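Local atomic coordinates of aquaporin AqpM (Methanothermobacter marburgensis str. Marburg, PDB entry 2F2B), a protein that forms a tetrameric channel in the archaeal cell membrane that lets water flow osmotically in both directions and also passes some glycerol. Residues A[28-33]-A[42-47]; A[53-58]-A[185-190]. One frame throughout, in Å; residues are numbered along the deposited sequence.

How the contacts relate
The two contacts show how packing changes with depth in a membrane channel. Contact 1 lies at the extracellular end, its centre about 19 Å from the centre of the chain, where helix 4-33 meets the loop leading to helix 52-73; one edge of it is exposed. Contact 2, its centre about 13 Å from the centre of the chain, joins two helices and is buried throughout. Neither has a hydrogen bond across it: contact 1 sets branched side chains against a glycine-rich backbone, contact 2 adds an indole and a threonine hydroxyl. Helix 52-73 connects them. Asp54 OD1 accepts the N-H of Gly47, while Ile46 CG2 lies against Trp55 CE2 and Ile58 CD1.

Contact 1 of 2, residues A[28-33]-A[42-47]; sequences VTLMIA and FNIGIG
Leu30 and Ile46 meet where the extracellular end of the first transmembrane helix of the aquaporin fold packs on the loop leading to the second. Leu30 CG stands anti to its own carbonyl carbon (chi1 -71°), which carries the isobutyl tip across to the loop. The tight part is here, around Gly45. Leu30 CD2 lies 3.9 Å from Gly45 CA. The same methyl, Leu30 CD2, is 3.8 Å from Ile46 CG1 and also touches the carbonyl oxygen of Ile44. Gly45 has a positive phi (137°), a conformation suited to glycine, and its bare CA lets the leucine methyl settle against the backbone.

On the buried side Thr29 adds a slightly wider contact, its methyl CG2 lying 4.1 Å from Ile46 CA, with the two side chains nearly perpendicular. The threonine hydroxyl takes no part, since OG1 is hydrogen-bonded to Ser25 O one turn earlier in its own helix. Asp54 and Ile58 of helix 52-73 and Leu52 of a second subunit also pack on Thr29.

The outer side is looser. Ile44 is exposed, and Ile44 CG1 comes no nearer to Leu30 CD2 than 4.5 Å; the Ile44 side chain rests also on Phe138 and Pro139 of another loop. Closest of all, a methyl meets a carbonyl: Ala33 CB lies 3.6 Å from Gly45 O.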
ATOM      1  N   VAL A  28      -6.108   7.595  17.017  1.00 11.84           N
ATOM      2  CA  VAL A  28      -7.224   6.675  16.812  1.00 11.52           C
ATOM      3  C   VAL A  28      -6.832   5.235  17.135  1.00 11.32           C
ATOM      4  O   VAL A  28      -7.603   4.499  17.746  1.00 12.56           O
ATOM      5  CB  VAL A  28      -7.748   6.736  15.355  1.00 12.33           C
ATOM      6  CG1 VAL A  28      -8.751   5.616  15.111  1.00 13.31           C
ATOM      7  CG2 VAL A  28      -8.403   8.085  15.098  1.00 12.40           C
ATOM      8  N   THR A  29      -5.632   4.834  16.726  1.00 10.78           N
ATOM      9  CA  THR A  29      -5.162   3.475  16.989  1.00 11.41           C
ATOM     10  C   THR A  29      -5.184   3.191  18.491  1.00 12.18           C
ATOM     11  O   THR A  29      -5.668   2.146  18.936  1.00 12.56           O
ATOM     12  CB  THR A  29      -3.725   3.277  16.472  1.00 12.59           C
ATOM     13  OG1 THR A  29      -3.677   3.583  15.073  1.00 12.64           O
ATOM     14  CG2 THR A  29      -3.264   1.839  16.694  1.00 13.16           C
ATOM     15  N   LEU A  30      -4.659   4.130  19.268  1.00 11.59           N
ATOM     16  CA  LEU A  30      -4.616   3.971  20.717  1.00 12.84           C
ATOM     17  C   LEU A  30      -6.020   3.975  21.315  1.00 14.31           C
ATOM     18  O   LEU A  30      -6.289   3.276  22.296  1.00 14.41           O
ATOM     19  CB  LEU A  30      -3.763   5.080  21.341  1.00 12.83           C
ATOM     20  CG  LEU A  30      -2.253   4.957  21.088  1.00 12.46           C
ATOM     21  CD1 LEU A  30      -1.534   6.210  21.571  1.00 15.84           C
ATOM     22  CD2 LEU A  30      -1.715   3.720  21.803  1.00 15.00           C
ATOM     23  N   MET A  31      -6.919   4.754  20.722  1.00 13.55           N
ATOM     24  CA  MET A  31      -8.291   4.817  21.213  1.00 14.85           C
ATOM     25  C   MET A  31      -9.041   3.502  20.996  1.00 15.36           C
ATOM     26  O   MET A  31      -9.794   3.065  21.868  1.00 16.14           O
ATOM     27  CB  MET A  31      -9.040   5.969  20.538  1.00 14.38           C
ATOM     28  CG  MET A  31      -8.537   7.349  20.944  1.00 16.22           C
ATOM     29  SD  MET A  31      -9.253   8.673  19.944  1.00 18.97           S
ATOM     30  CE  MET A  31     -10.870   8.867  20.730  1.00 19.30           C
ATOM     31  N   ILE A  32      -8.842   2.862  19.846  1.00 14.85           N
ATOM     32  CA  ILE A  32      -9.537   1.603  19.591  1.00 13.86           C
ATOM     33  C   ILE A  32      -8.865   0.409  20.264  1.00 14.36           C
ATOM     34  O   ILE A  32      -9.459  -0.661  20.366  1.00 14.81           O
ATOM     35  CB  ILE A  32      -9.683   1.308  18.073  1.00 15.89           C
ATOM     36  CG1 ILE A  32      -8.310   1.116  17.430  1.00 15.15           C
ATOM     37  CG2 ILE A  32     -10.451   2.438  17.402  1.00 16.23           C
ATOM     38  CD1 ILE A  32      -8.378   0.615  15.991  1.00 18.62           C
ATOM     39  N   ALA A  33      -7.633   0.594  20.729  1.00 13.80           N
ATOM     40  CA  ALA A  33      -6.909  -0.482  21.401  1.00 15.53           C
ATOM     41  C   ALA A  33      -6.999  -0.343  22.922  1.00 17.03           C
ATOM     42  O   ALA A  33      -6.613  -1.251  23.658  1.00 17.26           O
ATOM     43  CB  ALA A  33      -5.450  -0.478  20.973  1.00 16.56           C
ATOM     44  N   PHE A  42       7.167  -2.588  25.766  1.00 18.17           N
ATOM     45  CA  PHE A  42       7.601  -1.907  24.544  1.00 17.66           C
ATOM     46  C   PHE A  42       6.399  -1.639  23.634  1.00 17.88           C
ATOM     47  O   PHE A  42       6.384  -0.665  22.878  1.00 17.22           O
ATOM     48  CB  PHE A  42       8.637  -2.769  23.814  1.00 16.86           C
ATOM     49  CG  PHE A  42       9.387  -2.043  22.727  1.00 17.65           C
ATOM     50  CD1 PHE A  42       9.487  -2.595  21.454  1.00 16.77           C
ATOM     51  CD2 PHE A  42      10.024  -0.832  22.986  1.00 17.51           C
ATOM     52  CE1 PHE A  42      10.215  -1.954  20.450  1.00 16.92           C
ATOM     53  CE2 PHE A  42      10.757  -0.181  21.987  1.00 18.55           C
ATOM     54  CZ  PHE A  42      10.852  -0.744  20.717  1.00 16.10           C
ATOM     55  N   ASN A  43       5.400  -2.514  23.715  1.00 17.09           N
ATOM     56  CA  ASN A  43       4.168  -2.395  22.935  1.00 17.23           C
ATOM     57  C   ASN A  43       3.207  -1.574  23.803  1.00 18.40           C
ATOM     58  O   ASN A  43       2.659  -2.078  24.785  1.00 19.01           O
ATOM     59  CB  ASN A  43       3.614  -3.803  22.651  1.00 17.25           C
ATOM     60  CG  ASN A  43       2.415  -3.800  21.708  1.00 16.16           C
ATOM     61  OD1 ASN A  43       2.206  -4.757  20.956  1.00 18.82           O
ATOM     62  ND2 ASN A  43       1.614  -2.744  21.758  1.00 14.65           N
ATOM     63  N   ILE A  44       3.020  -0.305  23.448  1.00 18.01           N
ATOM     64  CA  ILE A  44       2.160   0.594  24.219  1.00 19.35           C
ATOM     65  C   ILE A  44       0.699   0.639  23.791  1.00 19.29           C
ATOM     66  O   ILE A  44      -0.102   1.363  24.384  1.00 19.40           O
ATOM     67  CB  ILE A  44       2.689   2.044  24.179  1.00 20.17           C
ATOM     68  CG1 ILE A  44       2.518   2.622  22.770  1.00 21.70           C
ATOM     69  CG2 ILE A  44       4.155   2.075  24.587  1.00 21.59           C
ATOM     70  CD1 ILE A  44       2.780   4.109  22.682  1.00 23.98           C
ATOM     71  N   GLY A  45       0.346  -0.128  22.768  1.00 17.89           N
ATOM     72  CA  GLY A  45      -1.024  -0.118  22.293  1.00 18.46           C
ATOM     73  C   GLY A  45      -1.033  -0.096  20.780  1.00 17.40           C
ATOM     74  O   GLY A  45      -1.917  -0.665  20.144  1.00 17.61           O
ATOM     75  N   ILE A  46      -0.056   0.591  20.199  1.00 17.28           N
ATOM     76  CA  ILE A  46       0.063   0.626  18.746  1.00 15.56           C
ATOM     77  C   ILE A  46       0.764  -0.690  18.435  1.00 14.85           C
ATOM     78  O   ILE A  46       1.902  -0.911  18.853  1.00 16.09           O
ATOM     79  CB  ILE A  46       0.923   1.815  18.276  1.00 15.36           C
ATOM     80  CG1 ILE A  46       0.197   3.128  18.595  1.00 15.07           C
ATOM     81  CG2 ILE A  46       1.202   1.698  16.772  1.00 14.79           C
ATOM     82  CD1 ILE A  46       1.015   4.376  18.329  1.00 16.41           C
ATOM     83  N   GLY A  47       0.068  -1.572  17.729  1.00 14.18           N
ATOM     84  CA  GLY A  47       0.629  -2.870  17.406  1.00 13.87           C
ATOM     85  C   GLY A  47      -0.032  -3.955  18.240  1.00 14.69           C
ATOM     86  O   GLY A  47       0.145  -5.143  17.983  1.00 15.24           O
TER

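Contact 2 of 2, residues A[53-58]-A[185-190]; sequences GDWVAI and GIITTL
Trp55 reaches across to Ile187 and Thr188 where two transmembrane helices of the aquaporin bundle run antiparallel, their short segments crossing at 147° with axes 7.8 Å apart. The tryptophan can be followed outward. Its CB sits 4.1 Å from the carbonyl oxygen of Thr188. Beyond CG the indole spreads along the partner helix, and on the benzene ring Trp55 CE3 meets both Ile187 O and the branch methyl CG2 of Ile187, the latter at 4.0 Å; the isoleucine side chain stands roughly perpendicular to the tryptophan. On the pyrrole ring, NE1 is hydrogen-bonded to Asn192 OD1, further along the same partner helix, which fixes the rotation of the ring. One indole therefore joins the two helices by packing in one part and by a polar bond in another.

The backbones come closest at Val56 and Thr188, whose CA atoms are 4.8 Å apart. Thr188 OG1, anti to its own carbonyl carbon (chi1 -58°), lies 3.4 Å from Val56 CA and 3.5 Å from Val56 CG2. The hydroxyl is satisfied by Ala184 O in its own helix, and so can lie against this apolar surface. The Val56 and Thr188 side chains extend alongside each other in the same direction.

Ile187 also touches Phe62 of helix 52-73 and Ser196 of a loop. On the flank, Ile58 CG2 lies 4.4 Å from Ile187 CG2.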
ATOM      1  N   GLY A  53       1.314  -4.077  11.401  1.00  9.34           N
ATOM      2  CA  GLY A  53       0.278  -3.605  10.496  1.00  9.70           C
ATOM      3  C   GLY A  53      -0.249  -2.257  10.968  1.00 11.07           C
ATOM      4  O   GLY A  53      -0.626  -1.401  10.157  1.00  9.42           O
ATOM      5  N   ASP A  54      -0.293  -2.067  12.286  1.00  9.93           N
ATOM      6  CA  ASP A  54      -0.752  -0.803  12.862  1.00 10.25           C
ATOM      7  C   ASP A  54       0.217   0.311  12.487  1.00  8.66           C
ATOM      8  O   ASP A  54      -0.191   1.433  12.196  1.00  8.34           O
ATOM      9  CB  ASP A  54      -0.812  -0.887  14.391  1.00 11.47           C
ATOM     10  CG  ASP A  54      -2.071  -1.562  14.895  1.00 14.83           C
ATOM     11  OD1 ASP A  54      -2.071  -1.992  16.073  1.00 15.97           O
ATOM     12  OD2 ASP A  54      -3.057  -1.654  14.132  1.00 14.43           O
ATOM     13  N   TRP A  55       1.508  -0.002  12.514  1.00  8.78           N
ATOM     14  CA  TRP A  55       2.521   0.984  12.190  1.00  8.33           C
ATOM     15  C   TRP A  55       2.545   1.373  10.720  1.00  9.20           C
ATOM     16  O   TRP A  55       2.726   2.545  10.402  1.00  9.39           O
ATOM     17  CB  TRP A  55       3.902   0.500  12.641  1.00 10.39           C
ATOM     18  CG  TRP A  55       4.155   0.790  14.100  1.00 11.47           C
ATOM     19  CD1 TRP A  55       4.368  -0.117  15.100  1.00 12.74           C
ATOM     20  CD2 TRP A  55       4.215   2.085  14.714  1.00 11.26           C
ATOM     21  NE1 TRP A  55       4.559   0.534  16.299  1.00 12.54           N
ATOM     22  CE2 TRP A  55       4.470   1.885  16.089  1.00 12.52           C
ATOM     23  CE3 TRP A  55       4.076   3.394  14.234  1.00 10.68           C
ATOM     24  CZ2 TRP A  55       4.591   2.949  16.992  1.00 11.96           C
ATOM     25  CZ3 TRP A  55       4.193   4.452  15.132  1.00 12.77           C
ATOM     26  CH2 TRP A  55       4.450   4.219  16.498  1.00 11.26           C
ATOM     27  N   VAL A  56       2.357   0.415   9.816  1.00  9.08           N
ATOM     28  CA  VAL A  56       2.353   0.790   8.401  1.00  9.24           C
ATOM     29  C   VAL A  56       1.059   1.549   8.087  1.00  9.24           C
ATOM     30  O   VAL A  56       1.029   2.401   7.194  1.00  9.04           O
ATOM     31  CB  VAL A  56       2.521  -0.442   7.461  1.00  9.15           C
ATOM     32  CG1 VAL A  56       1.246  -1.261   7.407  1.00  9.65           C
ATOM     33  CG2 VAL A  56       2.945   0.026   6.066  1.00  9.18           C
ATOM     34  N   ALA A  57      -0.010   1.256   8.829  1.00  8.75           N
ATOM     35  CA  ALA A  57      -1.276   1.958   8.623  1.00  9.13           C
ATOM     36  C   ALA A  57      -1.093   3.423   9.029  1.00  9.04           C
ATOM     37  O   ALA A  57      -1.523   4.332   8.314  1.00  8.65           O
ATOM     38  CB  ALA A  57      -2.391   1.308   9.453  1.00 10.33           C
ATOM     39  N   ILE A  58      -0.460   3.659  10.176  1.00  7.62           N
ATOM     40  CA  ILE A  58      -0.211   5.031  10.616  1.00  6.64           C
ATOM     41  C   ILE A  58       0.739   5.676   9.611  1.00  7.72           C
ATOM     42  O   ILE A  58       0.536   6.818   9.189  1.00  8.31           O
ATOM     43  CB  ILE A  58       0.418   5.065  12.037  1.00  7.89           C
ATOM     44  CG1 ILE A  58      -0.629   4.609  13.062  1.00  8.47           C
ATOM     45  CG2 ILE A  58       0.929   6.475  12.357  1.00  8.24           C
ATOM     46  CD1 ILE A  58      -0.058   4.274  14.436  1.00 10.87           C
ATOM     47  N   GLY A 185       7.257   4.423   5.021  1.00  7.22           N
ATOM     48  CA  GLY A 185       8.230   3.380   5.313  1.00  8.19           C
ATOM     49  C   GLY A 185       9.096   3.688   6.521  1.00  7.63           C
ATOM     50  O   GLY A 185       9.391   2.805   7.324  1.00  8.27           O
ATOM     51  N   ILE A 186       9.513   4.940   6.652  1.00  7.39           N
ATOM     52  CA  ILE A 186      10.342   5.351   7.779  1.00  8.30           C
ATOM     53  C   ILE A 186       9.556   5.207   9.084  1.00  9.20           C
ATOM     54  O   ILE A 186      10.091   4.730  10.087  1.00  9.88           O
ATOM     55  CB  ILE A 186      10.834   6.813   7.593  1.00  7.28           C
ATOM     56  CG1 ILE A 186      11.766   6.880   6.377  1.00  8.07           C
ATOM     57  CG2 ILE A 186      11.582   7.294   8.852  1.00  7.13           C
ATOM     58  CD1 ILE A 186      12.054   8.297   5.881  1.00  7.65           C
ATOM     59  N   ILE A 187       8.283   5.593   9.066  1.00  8.30           N
ATOM     60  CA  ILE A 187       7.448   5.484  10.263  1.00  8.35           C
ATOM     61  C   ILE A 187       7.231   4.017  10.637  1.00  9.33           C
ATOM     62  O   ILE A 187       7.211   3.659  11.817  1.00 10.36           O
ATOM     63  CB  ILE A 187       6.074   6.184  10.048  1.00  7.90           C
ATOM     64  CG1 ILE A 187       6.275   7.702  10.023  1.00  8.49           C
ATOM     65  CG2 ILE A 187       5.085   5.787  11.154  1.00 10.15           C
ATOM     66  CD1 ILE A 187       5.044   8.487   9.564  1.00  9.39           C
ATOM     67  N   THR A 188       7.075   3.162   9.634  1.00  8.66           N
ATOM     68  CA  THR A 188       6.864   1.745   9.903  1.00  9.13           C
ATOM     69  C   THR A 188       8.033   1.175  10.710  1.00  9.82           C
ATOM     70  O   THR A 188       7.834   0.400  11.647  1.00 11.15           O
ATOM     71  CB  THR A 188       6.696   0.959   8.580  1.00  9.16           C
ATOM     72  OG1 THR A 188       5.590   1.502   7.850  1.00  9.02           O
ATOM     73  CG2 THR A 188       6.429  -0.519   8.854  1.00 10.37           C
ATOM     74  N   THR A 189       9.249   1.586  10.365  1.00  9.41           N
ATOM     75  CA  THR A 189      10.442   1.100  11.054  1.00 10.63           C
ATOM     76  C   THR A 189      10.744   1.803  12.381  1.00 10.24           C
ATOM     77  O   THR A 189      10.957   1.154  13.406  1.00 11.34           O
ATOM     78  CB  THR A 189      11.699   1.255  10.165  1.00 11.72           C
ATOM     79  OG1 THR A 189      11.508   0.554   8.927  1.00 12.84           O
ATOM     80  CG2 THR A 189      12.934   0.681  10.873  1.00 11.84           C
ATOM     81  N   LEU A 190      10.752   3.131  12.345  1.00  9.09           N
ATOM     82  CA  LEU A 190      11.102   3.954  13.507  1.00  9.96           C
ATOM     83  C   LEU A 190       9.977   4.421  14.433  1.00 10.87           C
ATOM     84  O   LEU A 190      10.247   5.006  15.484  1.00 10.71           O
ATOM     85  CB  LEU A 190      11.884   5.179  13.013  1.00 11.06           C
ATOM     86  CG  LEU A 190      13.422   5.205  13.015  1.00 17.39           C
ATOM     87  CD1 LEU A 190      14.011   3.812  13.049  1.00 15.68           C
ATOM     88  CD2 LEU A 190      13.910   5.992  11.812  1.00 12.85           C
TER